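Long-range contacts in carbohydrate oxidase (Microdochium nivale, PDB 3RJA), which oxidises the C1 hydroxyl of mono-, oligo- and polysaccharides to lactones with FAD, reducing molecular oxygen to hydrogen peroxide: residues V161-V166 with A198-A203; V216-K221 with D279-G284; E244-I249 with L262-P267; K452-F457 with P466-P471. One frame throughout, in Å; residues are numbered along the deposited sequence.

Contact 1. Residues V161-V166 with A198-A203; sequences VGVTVV and AVWKLA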
loop_
_atom_site.group_PDB
_atom_site.type_symbol
_atom_site.label_atom_id
_atom_site.label_comp_id
_atom_site.label_asym_id
_atom_site.label_seq_id
_atom_site.Cartn_x
_atom_site.Cartn_y
_atom_site.Cartn_z
ATOM N N VAL A 161 -13.418 10.375 3.405
ATOM C CA VAL A 161 -14.090 11.618 3.852
ATOM C C VAL A 161 -14.436 11.574 5.340
ATOM O O VAL A 161 -14.854 12.584 5.914
ATOM C CB VAL A 161 -15.352 11.965 3.015
ATOM C CG1 VAL A 161 -14.950 12.198 1.557
ATOM C CG2 VAL A 161 -16.443 10.844 3.121
ATOM N N GLY A 162 -14.271 10.414 5.966
ATOM C CA GLY A 162 -14.400 10.333 7.424
ATOM C C GLY A 162 -14.018 8.975 7.997
ATOM O O GLY A 162 -13.932 7.985 7.258
ATOM N N VAL A 163 -13.788 8.930 9.311
ATOM C CA VAL A 163 -13.519 7.669 10.003
ATOM C C VAL A 163 -14.132 7.691 11.398
ATOM O O VAL A 163 -14.297 8.762 12.000
ATOM C CB VAL A 163 -11.988 7.343 10.124
ATOM C CG1 VAL A 163 -11.413 6.860 8.774
ATOM C CG2 VAL A 163 -11.180 8.553 10.665
ATOM N N THR A 164 -14.489 6.508 11.885
ATOM C CA THR A 164 -14.744 6.290 13.287
ATOM C C THR A 164 -13.473 5.651 13.819
ATOM O O THR A 164 -12.921 4.734 13.206
ATOM C CB THR A 164 -15.960 5.355 13.486
ATOM O OG1 THR A 164 -17.104 5.957 12.855
ATOM C CG2 THR A 164 -16.273 5.159 14.969
ATOM N N VAL A 165 -12.972 6.140 14.938
ATOM C CA VAL A 165 -11.661 5.658 15.407
ATOM C C VAL A 165 -11.747 5.304 16.882
ATOM O O VAL A 165 -12.295 6.076 17.681
ATOM C CB VAL A 165 -10.571 6.731 15.210
ATOM C CG1 VAL A 165 -9.172 6.165 15.492
ATOM C CG2 VAL A 165 -10.630 7.324 13.828
ATOM N N VAL A 166 -11.185 4.157 17.250
ATOM C CA VAL A 166 -10.964 3.798 18.665
ATOM C C VAL A 166 -9.594 4.311 19.084
ATOM O O VAL A 166 -8.563 3.898 18.501
ATOM C CB VAL A 166 -11.039 2.257 18.879
ATOM C CG1 VAL A 166 -10.749 1.881 20.361
ATOM C CG2 VAL A 166 -12.375 1.733 18.445
ATOM N N ALA A 198 -12.290 1.941 12.964
ATOM C CA ALA A 198 -13.400 0.981 13.137
ATOM C C ALA A 198 -14.422 1.087 11.998
ATOM O O ALA A 198 -15.149 0.126 11.724
ATOM C CB ALA A 198 -14.114 1.223 14.500
ATOM N N VAL A 199 -14.491 2.259 11.359
ATOM C CA VAL A 199 -15.324 2.441 10.153
ATOM C C VAL A 199 -14.593 3.401 9.218
ATOM O O VAL A 199 -14.120 4.474 9.660
ATOM C CB VAL A 199 -16.731 3.048 10.473
ATOM C CG1 VAL A 199 -17.599 3.188 9.207
ATOM C CG2 VAL A 199 -17.481 2.225 11.540
ATOM N N TRP A 200 -14.491 3.030 7.942
ATOM C CA TRP A 200 -14.023 3.976 6.896
ATOM C C TRP A 200 -15.215 4.602 6.187
ATOM O O TRP A 200 -16.129 3.888 5.771
ATOM C CB TRP A 200 -13.149 3.271 5.854
ATOM C CG TRP A 200 -11.884 2.725 6.432
ATOM C CD1 TRP A 200 -11.680 1.472 6.970
ATOM C CD2 TRP A 200 -10.646 3.435 6.573
ATOM N NE1 TRP A 200 -10.382 1.377 7.442
ATOM C CE2 TRP A 200 -9.726 2.559 7.193
ATOM C CE3 TRP A 200 -10.227 4.727 6.219
ATOM C CZ2 TRP A 200 -8.396 2.949 7.494
ATOM C CZ3 TRP A 200 -8.919 5.106 6.500
ATOM C CH2 TRP A 200 -8.015 4.222 7.131
ATOM N N LYS A 201 -15.196 5.920 6.010
ATOM C CA LYS A 201 -16.272 6.580 5.238
ATOM C C LYS A 201 -15.691 7.079 3.932
ATOM O O LYS A 201 -14.783 7.907 3.909
ATOM C CB LYS A 201 -16.974 7.661 6.073
ATOM C CG LYS A 201 -17.355 7.149 7.474
ATOM C CD LYS A 201 -17.941 8.230 8.331
ATOM C CE LYS A 201 -18.168 7.774 9.783
ATOM N NZ LYS A 201 -18.262 9.012 10.681
ATOM N N LEU A 202 -16.198 6.534 2.833
ATOM C CA LEU A 202 -15.464 6.621 1.557
ATOM C C LEU A 202 -16.309 7.173 0.432
ATOM O O LEU A 202 -17.393 6.629 0.171
ATOM C CB LEU A 202 -14.971 5.222 1.136
ATOM C CG LEU A 202 -14.088 4.436 2.122
ATOM C CD1 LEU A 202 -13.688 3.042 1.538
ATOM C CD2 LEU A 202 -12.836 5.240 2.506
ATOM N N ALA A 203 -15.809 8.207 -0.249
ATOM C CA ALA A 203 -16.447 8.721 -1.470
ATOM C C ALA A 203 -16.202 7.707 -2.577
ATOM O O ALA A 203 -15.094 7.174 -2.677
ATOM C CB ALA A 203 -15.836 10.098 -1.889
#
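Val161 N and Gly162 N both donate to Lys201 O, the first at 2.9 Å and the second at 3.3 Å. Two residues face one, a classic beta bulge. CG1 of Val161 touches Ala203 CB, while CG2 lies near Lys201 O. Gly162 O accepts a hydrogen bond from Lys201 N, at 2.7 Å. CB and CG of Lys201 rest against this same carbonyl. The lysine chain is extended past CG, and its CE comes to 3.7 Å from Thr164 OG1. NZ ends in a salt bridge with Glu174, whose OE1 also bonds Thr164 OG1. An alanine in place of Lys201 would probably leave Glu174 without its positive mate and open a gap where CG and CD lie along Gly162. The two strands are antiparallel neighbours in the sheet of the FAD-binding part, their short axes 4.7 Å apart. Lys201 and Thr164 lie on one face of the sheet; Val163 is on the other, beside Trp200 and pointing the same way. Its CG1 meets Trp200 CE3 at 3.5 Å, obliquely to the ring. The indole NE1 bonds Ser138 OG, likely helping to fix the ring's rotation. Thr164 N donates to Val199 O. The Thr164 side chain lies alongside that of Val199. Thr164 O accepts from Ala198 N at 2.9 Å and weakly from Val199 N, forming a second classic bulge. Val166 CG2 reaches Ala198 CB at 4.3 Å.

Contact 2. Residues V216-K221 with D279-G284; sequences VTLNWK and DTLPAG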
loop_
_atom_site.group_PDB
_atom_site.type_symbol
_atom_site.label_atom_id
_atom_site.label_comp_id
_atom_site.label_asym_id
_atom_site.label_seq_id
_atom_site.Cartn_x
_atom_site.Cartn_y
_atom_site.Cartn_z
ATOM N N VAL A 216 3.232 -2.744 -23.393
ATOM C CA VAL A 216 4.315 -2.584 -24.365
ATOM C C VAL A 216 5.527 -3.400 -23.915
ATOM O O VAL A 216 6.084 -3.141 -22.849
ATOM C CB VAL A 216 4.764 -1.092 -24.512
ATOM C CG1 VAL A 216 5.896 -0.980 -25.530
ATOM C CG2 VAL A 216 3.571 -0.191 -24.900
ATOM N N THR A 217 5.922 -4.387 -24.717
ATOM C CA THR A 217 7.174 -5.097 -24.493
ATOM C C THR A 217 8.310 -4.182 -24.950
ATOM O O THR A 217 8.407 -3.860 -26.131
ATOM C CB THR A 217 7.183 -6.403 -25.305
ATOM O OG1 THR A 217 5.932 -7.075 -25.129
ATOM C CG2 THR A 217 8.314 -7.327 -24.871
ATOM N N LEU A 218 9.155 -3.740 -24.022
ATOM C CA LEU A 218 10.074 -2.648 -24.308
ATOM C C LEU A 218 11.259 -3.082 -25.152
ATOM O O LEU A 218 11.759 -2.302 -25.956
ATOM C CB LEU A 218 10.562 -1.969 -23.022
ATOM C CG LEU A 218 9.429 -1.239 -22.288
ATOM C CD1 LEU A 218 9.809 -0.938 -20.832
ATOM C CD2 LEU A 218 9.072 0.044 -23.071
ATOM N N ASN A 219 11.684 -4.327 -24.953
ATOM C CA ASN A 219 12.921 -4.866 -25.515
ATOM C C ASN A 219 14.193 -4.029 -25.298
ATOM O O ASN A 219 14.945 -3.813 -26.240
ATOM C CB ASN A 219 12.729 -5.241 -26.988
ATOM C CG ASN A 219 11.688 -6.316 -27.161
ATOM O OD1 ASN A 219 11.754 -7.353 -26.508
ATOM N ND2 ASN A 219 10.707 -6.072 -28.010
ATOM N N TRP A 220 14.422 -3.572 -24.057
ATOM C CA TRP A 220 15.679 -2.918 -23.691
ATOM C C TRP A 220 16.741 -4.000 -23.413
ATOM O O TRP A 220 16.765 -4.591 -22.324
ATOM C CB TRP A 220 15.494 -1.996 -22.469
ATOM C CG TRP A 220 14.478 -0.904 -22.650
ATOM C CD1 TRP A 220 14.004 -0.411 -23.833
ATOM C CD2 TRP A 220 13.798 -0.182 -21.616
ATOM N NE1 TRP A 220 13.078 0.578 -23.609
ATOM C CE2 TRP A 220 12.939 0.751 -22.254
ATOM C CE3 TRP A 220 13.847 -0.213 -20.211
ATOM C CZ2 TRP A 220 12.129 1.643 -21.531
ATOM C CZ3 TRP A 220 13.048 0.667 -19.497
ATOM C CH2 TRP A 220 12.188 1.580 -20.159
ATOM N N LYS A 221 17.586 -4.269 -24.406
ATOM C CA LYS A 221 18.569 -5.354 -24.337
ATOM C C LYS A 221 19.886 -4.910 -23.736
ATOM O O LYS A 221 20.738 -5.744 -23.458
ATOM C CB LYS A 221 18.839 -5.949 -25.737
ATOM C CG LYS A 221 17.597 -6.456 -26.505
ATOM C CD LYS A 221 16.747 -7.368 -25.626
ATOM C CE LYS A 221 15.705 -8.112 -26.433
ATOM N NZ LYS A 221 14.698 -8.696 -25.505
ATOM N N ASP A 279 6.614 7.255 -29.797
ATOM C CA ASP A 279 7.556 7.999 -30.677
ATOM C C ASP A 279 8.930 8.253 -30.085
ATOM O O ASP A 279 9.886 8.460 -30.831
ATOM C CB ASP A 279 6.985 9.352 -31.132
ATOM C CG ASP A 279 5.744 9.202 -31.978
ATOM O OD1 ASP A 279 5.593 8.140 -32.618
ATOM O OD2 ASP A 279 4.900 10.126 -31.967
ATOM N N THR A 280 9.046 8.253 -28.766
ATOM C CA THR A 280 10.365 8.561 -28.157
ATOM C C THR A 280 11.049 7.349 -27.530
ATOM O O THR A 280 12.184 7.422 -27.089
ATOM C CB THR A 280 10.249 9.691 -27.133
ATOM O OG1 THR A 280 9.150 9.414 -26.247
ATOM C CG2 THR A 280 9.973 10.990 -27.852
ATOM N N LEU A 281 10.346 6.225 -27.489
ATOM C CA LEU A 281 10.916 4.981 -27.007
ATOM C C LEU A 281 12.010 4.475 -27.948
ATOM O O LEU A 281 11.910 4.667 -29.156
ATOM C CB LEU A 281 9.811 3.916 -26.858
ATOM C CG LEU A 281 8.913 4.007 -25.599
ATOM C CD1 LEU A 281 7.915 2.899 -25.590
ATOM C CD2 LEU A 281 9.731 3.946 -24.283
ATOM N N PRO A 282 13.055 3.812 -27.393
ATOM C CA PRO A 282 14.075 3.169 -28.225
ATOM C C PRO A 282 13.359 2.197 -29.135
ATOM O O PRO A 282 12.355 1.587 -28.724
ATOM C CB PRO A 282 14.933 2.381 -27.215
ATOM C CG PRO A 282 14.715 3.093 -25.889
ATOM C CD PRO A 282 13.324 3.668 -25.947
ATOM N N ALA A 283 13.878 2.048 -30.351
ATOM C CA ALA A 283 13.250 1.225 -31.368
ATOM C C ALA A 283 13.310 -0.243 -30.973
ATOM O O ALA A 283 14.226 -0.672 -30.258
ATOM C CB ALA A 283 13.929 1.454 -32.731
ATOM N N GLY A 284 12.342 -1.009 -31.447
ATOM C CA GLY A 284 12.282 -2.424 -31.118
ATOM C C GLY A 284 11.168 -2.777 -30.139
ATOM O O GLY A 284 10.882 -3.954 -29.938
HETATM O O HOH W 1 11.661 0.545 -26.198
HETATM O O HOH W 2 14.888 -1.238 -27.415
#
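Asn219 ND2 donates to Gly284 O at 2.9 Å, with an N-H...O angle of 161°. The acceptor lies close to the amide plane, and the donor is tilted from the carbonyl plane of Gly284. Asn219 CG sits anti to its own carbonyl carbon (chi1 -62°), which places it beside the backbone N. CB and CG are both 3.7 Å from Gly284 O, and ND2 continues to that oxygen. The other amide atom, OD1, receives a weak bond from Lys221 NZ. An alanine in place of Asn219 would probably leave Gly284 O without this donor and make the loop less firmly tied. Gly284 has a positive phi, where a CB would jam against the preceding carbonyl O.

Apolar side chains meet beside this bond. Leu218 and Leu281 cross at about a right angle, with Leu218 CD2 4.0 Å from Leu281 CD1. Leu281 CD2 also comes to the edge of the Trp220 ring, near its plane. Leu218 CD1 lies over one face of that ring, offset toward the rim. Pro282 meets the indole obliquely, its CG 3.8 Å from Trp220 NE1. The indole N-H is used by water 1, which accepts from NE1 at 3.0 Å. The same water donates to Leu218 O and Pro282 O. Water 2 donates to Asn219 O and Ala283 O, making a second bridge.

The contact is loop packing at one end of the antiparallel sheet of the substrate-binding part. It joins the turn after strand 211-217 to the connection between helix 267-278 and strand 286-293.

Contact 3. Residues E244-I249 with L262-P267; sequences EVNFRI and LYYGTP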
loop_
_atom_site.group_PDB
_atom_site.type_symbol
_atom_site.label_atom_id
_atom_site.label_comp_id
_atom_site.label_asym_id
_atom_site.label_seq_id
_atom_site.Cartn_x
_atom_site.Cartn_y
_atom_site.Cartn_z
ATOM N N GLU A 244 -6.213 10.396 -17.989
ATOM C CA GLU A 244 -6.805 9.078 -18.265
ATOM C C GLU A 244 -5.788 7.899 -18.348
ATOM O O GLU A 244 -6.193 6.726 -18.390
ATOM C CB GLU A 244 -7.598 9.111 -19.588
ATOM C CG GLU A 244 -8.882 9.946 -19.596
ATOM C CD GLU A 244 -8.596 11.465 -19.590
ATOM O OE1 GLU A 244 -7.512 11.890 -20.069
ATOM O OE2 GLU A 244 -9.470 12.213 -19.105
ATOM N N VAL A 245 -4.492 8.198 -18.433
ATOM C CA VAL A 245 -3.515 7.122 -18.592
ATOM C C VAL A 245 -2.873 6.770 -17.253
ATOM O O VAL A 245 -2.408 7.633 -16.521
ATOM C CB VAL A 245 -2.484 7.384 -19.715
ATOM C CG1 VAL A 245 -1.301 8.214 -19.223
ATOM C CG2 VAL A 245 -1.999 6.070 -20.288
ATOM N N ASN A 246 -2.901 5.478 -16.922
ATOM C CA ASN A 246 -2.338 4.994 -15.648
ATOM C C ASN A 246 -1.347 3.928 -16.005
ATOM O O ASN A 246 -1.717 2.957 -16.700
ATOM C CB ASN A 246 -3.410 4.369 -14.744
ATOM C CG ASN A 246 -4.596 5.271 -14.514
ATOM O OD1 ASN A 246 -4.728 5.873 -13.448
ATOM N ND2 ASN A 246 -5.476 5.353 -15.498
ATOM N N PHE A 247 -0.092 4.070 -15.601
ATOM C CA PHE A 247 0.843 3.009 -15.995
ATOM C C PHE A 247 2.096 2.922 -15.147
ATOM O O PHE A 247 2.372 3.802 -14.296
ATOM C CB PHE A 247 1.183 3.109 -17.513
ATOM C CG PHE A 247 2.165 4.222 -17.875
ATOM C CD1 PHE A 247 1.768 5.553 -17.907
ATOM C CD2 PHE A 247 3.473 3.915 -18.210
ATOM C CE1 PHE A 247 2.673 6.581 -18.281
ATOM C CE2 PHE A 247 4.407 4.941 -18.577
ATOM C CZ PHE A 247 3.998 6.255 -18.613
ATOM N N ARG A 248 2.859 1.881 -15.440
ATOM C CA ARG A 248 4.171 1.659 -14.828
ATOM C C ARG A 248 5.110 0.890 -15.759
ATOM O O ARG A 248 4.668 0.265 -16.715
ATOM C CB ARG A 248 4.039 0.918 -13.485
ATOM C CG ARG A 248 3.190 -0.384 -13.487
ATOM C CD ARG A 248 3.533 -1.226 -12.233
ATOM N NE ARG A 248 2.535 -2.231 -11.877
ATOM C CZ ARG A 248 1.774 -2.175 -10.781
ATOM N NH1 ARG A 248 0.903 -3.146 -10.533
ATOM N NH2 ARG A 248 1.882 -1.157 -9.931
ATOM N N ILE A 249 6.410 0.958 -15.476
ATOM C CA ILE A 249 7.385 0.037 -16.070
ATOM C C ILE A 249 7.581 -1.061 -15.036
ATOM O O ILE A 249 7.770 -0.777 -13.842
ATOM C CB ILE A 249 8.769 0.678 -16.321
ATOM C CG1 ILE A 249 8.665 1.891 -17.247
ATOM C CG2 ILE A 249 9.777 -0.358 -16.891
ATOM C CD1 ILE A 249 9.839 2.887 -17.099
ATOM N N LEU A 262 -3.478 1.008 -17.655
ATOM C CA LEU A 262 -4.918 1.088 -17.739
ATOM C C LEU A 262 -5.304 2.490 -18.224
ATOM O O LEU A 262 -4.870 3.501 -17.657
ATOM C CB LEU A 262 -5.563 0.815 -16.370
ATOM C CG LEU A 262 -7.091 0.616 -16.436
ATOM C CD1 LEU A 262 -7.448 -0.602 -17.302
ATOM C CD2 LEU A 262 -7.810 0.531 -15.034
ATOM N N TYR A 263 -6.105 2.534 -19.281
ATOM C CA TYR A 263 -6.542 3.799 -19.882
ATOM C C TYR A 263 -8.046 3.987 -19.724
ATOM O O TYR A 263 -8.843 3.072 -20.059
ATOM C CB TYR A 263 -6.154 3.870 -21.367
ATOM C CG TYR A 263 -6.569 5.189 -22.015
ATOM C CD1 TYR A 263 -5.810 6.340 -21.821
ATOM C CD2 TYR A 263 -7.719 5.275 -22.813
ATOM C CE1 TYR A 263 -6.170 7.552 -22.381
ATOM C CE2 TYR A 263 -8.101 6.499 -23.396
ATOM C CZ TYR A 263 -7.320 7.637 -23.161
ATOM O OH TYR A 263 -7.662 8.851 -23.705
ATOM N N TYR A 264 -8.438 5.150 -19.201
ATOM C CA TYR A 264 -9.858 5.506 -19.104
ATOM C C TYR A 264 -10.372 5.994 -20.454
ATOM O O TYR A 264 -10.268 7.193 -20.781
ATOM C CB TYR A 264 -10.096 6.558 -18.015
ATOM C CG TYR A 264 -10.278 5.947 -16.650
ATOM C CD1 TYR A 264 -9.205 5.312 -15.995
ATOM C CD2 TYR A 264 -11.525 5.973 -16.019
ATOM C CE1 TYR A 264 -9.368 4.706 -14.723
ATOM C CE2 TYR A 264 -11.708 5.398 -14.754
ATOM C CZ TYR A 264 -10.621 4.759 -14.111
ATOM O OH TYR A 264 -10.805 4.205 -12.885
ATOM N N GLY A 265 -10.911 5.054 -21.235
ATOM C CA GLY A 265 -11.395 5.335 -22.594
ATOM C C GLY A 265 -11.114 4.165 -23.537
ATOM O O GLY A 265 -10.774 3.049 -23.091
ATOM N N THR A 266 -11.275 4.410 -24.836
ATOM C CA THR A 266 -11.247 3.331 -25.843
ATOM C C THR A 266 -9.818 3.006 -26.282
ATOM O O THR A 266 -8.902 3.828 -26.093
ATOM C CB THR A 266 -12.050 3.743 -27.100
ATOM O OG1 THR A 266 -11.365 4.826 -27.746
ATOM C CG2 THR A 266 -13.489 4.182 -26.715
ATOM N N PRO A 267 -9.619 1.826 -26.901
ATOM C CA PRO A 267 -8.294 1.493 -27.440
ATOM C C PRO A 267 -7.714 2.529 -28.422
ATOM O O PRO A 267 -6.484 2.749 -28.447
ATOM C CB PRO A 267 -8.526 0.154 -28.142
ATOM C CG PRO A 267 -9.716 -0.451 -27.430
ATOM C CD PRO A 267 -10.582 0.698 -27.028
HETATM O O HOH W 3 -6.536 10.728 -22.584
#
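This contact belongs to the beta hairpin of strands 245-251 and 258-264, in the large antiparallel sheet that carries substrate-pocket residues. Glu244 O accepts from Tyr264 N at 2.9 Å. It also has a CA-H...O contact with Tyr263 CA. Asn246 and Leu262 form an antiparallel hydrogen-bonded pair, and Leu262 N reaches Asn246 O at 2.8 Å. In the other direction, Asn246 N donates to Leu262 O.

Asn246 adds its side chain to this pair. CG is anti to the carbonyl carbon (chi1 -53°), beside the backbone N, and ND2 goes to the same oxygen as that N. ND2 meets Leu262 O at 2.9 Å, nearly in the amide plane but above the carbonyl plane. The backbone N and ND2 approach this oxygen from opposite faces of the plane. ND2 also lies at the edge of the Tyr264 ring, 3.8 Å from CD1. The Tyr264 hydroxyl bonds Ser149, and Asn246 OD1 accepts from Met152 N.

On the other face Val245 and Tyr263 form a non-hydrogen-bonded pair. Glu244 CB packs on Tyr263 CE1 at 3.5 Å. The glutamate chain bends at chi2, and water 3 donates to OE1; the very short approach of this water to Tyr263 OH is less certain.

Two donors from one residue thus grip Leu262 O. With OD1 also bonded, the buried Asn246 amide is held at both ends. This ties the hairpin to the segment around Met152. Asn246 itself stands two residues before the pocket residue Arg248.

Contact 4. Residues K452-F457 with P466-P471; sequences KLKAKF and PQAVRP
Ala455 and Pro471 bring the two backbones closest, with CA atoms 4.1 Å apart. Residues 452-457 are the last turns of helix 447-457. Residues 466-471 are an irregular segment without helix or strand, passing the side of that helix. Ala455 N lies 3.8 Å from Pro471 CA, a packing contact. The methyl of Ala455 is 4.3 Å from Pro471 CB.

Lys454 carries most of the rest. Its CG is anti to the backbone N (chi1 -173°), which sets it against the Val469-Pro471 backbone. CG is 3.5 Å from both Pro471 N and Val469 O. The chain bends at chi2 and then continues with CD and CE beside Val469 O. These methylenes only pack against that oxygen. Val469 CG1 meets Lys454 CB at 4.1 Å. Both segments lie in the berberine and berberine-like region. Here the chain turns back after its last helix and packs against it.

The aliphatic part of Lys454 is thus used for packing, while its ammonium goes to other groups. NZ donates to Asn193 O, has long, weak ion pairs with Asp458 and Asp461, and lies 4.2 Å from Ala468 CB. Asn193 also accepts from Val469 N through OD1, so one residue binds both sides of the contact. Arg470 points away from the helix and forms a salt bridge with Asp436.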
loop_
_atom_site.group_PDB
_atom_site.type_symbol
_atom_site.label_atom_id
_atom_site.label_comp_id
_atom_site.label_asym_id
_atom_site.label_seq_id
_atom_site.Cartn_x
_atom_site.Cartn_y
_atom_site.Cartn_z
ATOM N N LYS A 452 4.053 15.471 16.875
ATOM C CA LYS A 452 3.179 16.233 17.765
ATOM C C LYS A 452 1.812 15.532 17.906
ATOM O O LYS A 452 1.311 15.310 19.019
ATOM C CB LYS A 452 3.008 17.667 17.237
ATOM C CG LYS A 452 4.328 18.460 17.140
ATOM C CD LYS A 452 4.102 19.977 17.258
ATOM C CE LYS A 452 5.345 20.761 16.874
ATOM N NZ LYS A 452 5.098 22.247 16.877
ATOM N N LEU A 453 1.210 15.187 16.770
ATOM C CA LEU A 453 -0.094 14.502 16.775
ATOM C C LEU A 453 -0.028 13.149 17.524
ATOM O O LEU A 453 -0.988 12.733 18.172
ATOM C CB LEU A 453 -0.570 14.286 15.335
ATOM C CG LEU A 453 -2.019 13.919 15.141
ATOM C CD1 LEU A 453 -2.911 15.145 15.471
ATOM C CD2 LEU A 453 -2.189 13.512 13.683
ATOM N N LYS A 454 1.113 12.483 17.445
ATOM C CA LYS A 454 1.355 11.246 18.170
ATOM C C LYS A 454 1.358 11.476 19.682
ATOM O O LYS A 454 0.776 10.681 20.436
ATOM C CB LYS A 454 2.700 10.633 17.729
ATOM C CG LYS A 454 3.011 9.252 18.283
ATOM C CD LYS A 454 2.141 8.139 17.645
ATOM C CE LYS A 454 2.463 6.814 18.288
ATOM N NZ LYS A 454 1.773 5.661 17.638
ATOM N N ALA A 455 2.028 12.549 20.122
ATOM C CA ALA A 455 2.084 12.913 21.542
ATOM C C ALA A 455 0.654 13.219 22.010
ATOM O O ALA A 455 0.282 12.866 23.124
ATOM C CB ALA A 455 3.034 14.145 21.782
ATOM N N LYS A 456 -0.148 13.845 21.150
ATOM C CA LYS A 456 -1.542 14.127 21.495
ATOM C C LYS A 456 -2.446 12.882 21.608
ATOM O O LYS A 456 -3.228 12.770 22.560
ATOM C CB LYS A 456 -2.169 15.099 20.510
ATOM C CG LYS A 456 -3.657 15.438 20.852
ATOM C CD LYS A 456 -4.206 16.606 20.041
ATOM C CE LYS A 456 -5.671 16.807 20.355
ATOM N NZ LYS A 456 -6.214 17.799 19.360
ATOM N N PHE A 457 -2.369 11.979 20.627
ATOM C CA PHE A 457 -3.314 10.853 20.558
ATOM C C PHE A 457 -2.828 9.533 21.111
ATOM O O PHE A 457 -3.632 8.756 21.604
ATOM C CB PHE A 457 -3.890 10.687 19.135
ATOM C CG PHE A 457 -4.913 11.730 18.815
ATOM C CD1 PHE A 457 -6.183 11.667 19.397
ATOM C CD2 PHE A 457 -4.581 12.834 18.022
ATOM C CE1 PHE A 457 -7.140 12.671 19.148
ATOM C CE2 PHE A 457 -5.520 13.841 17.760
ATOM C CZ PHE A 457 -6.795 13.776 18.320
ATOM N N PRO A 466 7.838 -1.092 15.620
ATOM C CA PRO A 466 9.176 -0.499 15.528
ATOM C C PRO A 466 9.353 0.639 14.508
ATOM O O PRO A 466 10.411 1.293 14.514
ATOM C CB PRO A 466 10.079 -1.705 15.170
ATOM C CG PRO A 466 9.359 -2.877 15.746
ATOM C CD PRO A 466 7.881 -2.559 15.448
ATOM N N GLN A 467 8.368 0.894 13.645
ATOM C CA GLN A 467 8.487 2.062 12.771
ATOM C C GLN A 467 7.297 3.002 12.916
ATOM O O GLN A 467 6.970 3.755 11.992
ATOM C CB GLN A 467 8.793 1.691 11.298
ATOM C CG GLN A 467 10.102 0.879 11.146
ATOM C CD GLN A 467 10.398 0.366 9.733
ATOM O OE1 GLN A 467 9.508 0.201 8.901
ATOM N NE2 GLN A 467 11.690 0.084 9.475
ATOM N N ALA A 468 6.661 2.958 14.090
ATOM C CA ALA A 468 5.705 3.987 14.497
ATOM C C ALA A 468 6.449 5.306 14.627
ATOM O O ALA A 468 7.625 5.327 15.013
ATOM C CB ALA A 468 5.042 3.624 15.871
ATOM N N VAL A 469 5.756 6.396 14.327
ATOM C CA VAL A 469 6.226 7.741 14.616
ATOM C C VAL A 469 6.444 7.895 16.146
ATOM O O VAL A 469 5.634 7.416 16.933
ATOM C CB VAL A 469 5.174 8.749 14.074
ATOM C CG1 VAL A 469 5.380 10.128 14.613
ATOM C CG2 VAL A 469 5.198 8.780 12.513
ATOM N N ARG A 470 7.534 8.537 16.574
ATOM C CA ARG A 470 7.707 8.832 18.015
ATOM C C ARG A 470 6.767 9.943 18.495
ATOM O O ARG A 470 6.600 10.935 17.795
ATOM C CB ARG A 470 9.145 9.246 18.354
ATOM C CG ARG A 470 10.182 8.182 18.188
ATOM C CD ARG A 470 11.549 8.607 18.810
ATOM N NE ARG A 470 12.557 7.586 18.531
ATOM C CZ ARG A 470 12.679 6.456 19.221
ATOM N NH1 ARG A 470 11.860 6.198 20.238
ATOM N NH2 ARG A 470 13.622 5.579 18.898
ATOM N N PRO A 471 6.143 9.764 19.683
ATOM C CA PRO A 471 5.432 10.857 20.339
ATOM C C PRO A 471 6.439 11.913 20.824
ATOM O O PRO A 471 7.295 11.614 21.657
ATOM C CB PRO A 471 4.770 10.182 21.548
ATOM C CG PRO A 471 5.576 8.974 21.797
ATOM C CD PRO A 471 6.089 8.519 20.467
#

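In the fold
Contacts 2 and 3 share one antiparallel sheet, and their centres are 18 Å apart. They touch directly: Leu218 CD1 packs on Ile249 CG2 at 4.0 Å, and Trp220 CH2 on Ile249 CD1 at 4.1 Å. Contact 3 includes Arg248, which touches the bound substrate analogue. Contact 2 lies farther out, about 29 Å from the centre of the chain, and the Pro282 side chain is about 7 Å from a bound NAG. Contacts 1 and 4 both lie near the cofactor: the Trp200 side chain is about 5 Å and that of Ala468 about 8 Å from FAD. Their nearest atoms are about 7 Å apart. Contacts 1 and 2 lie on opposite sides of the chain's centre, 44 Å between centres.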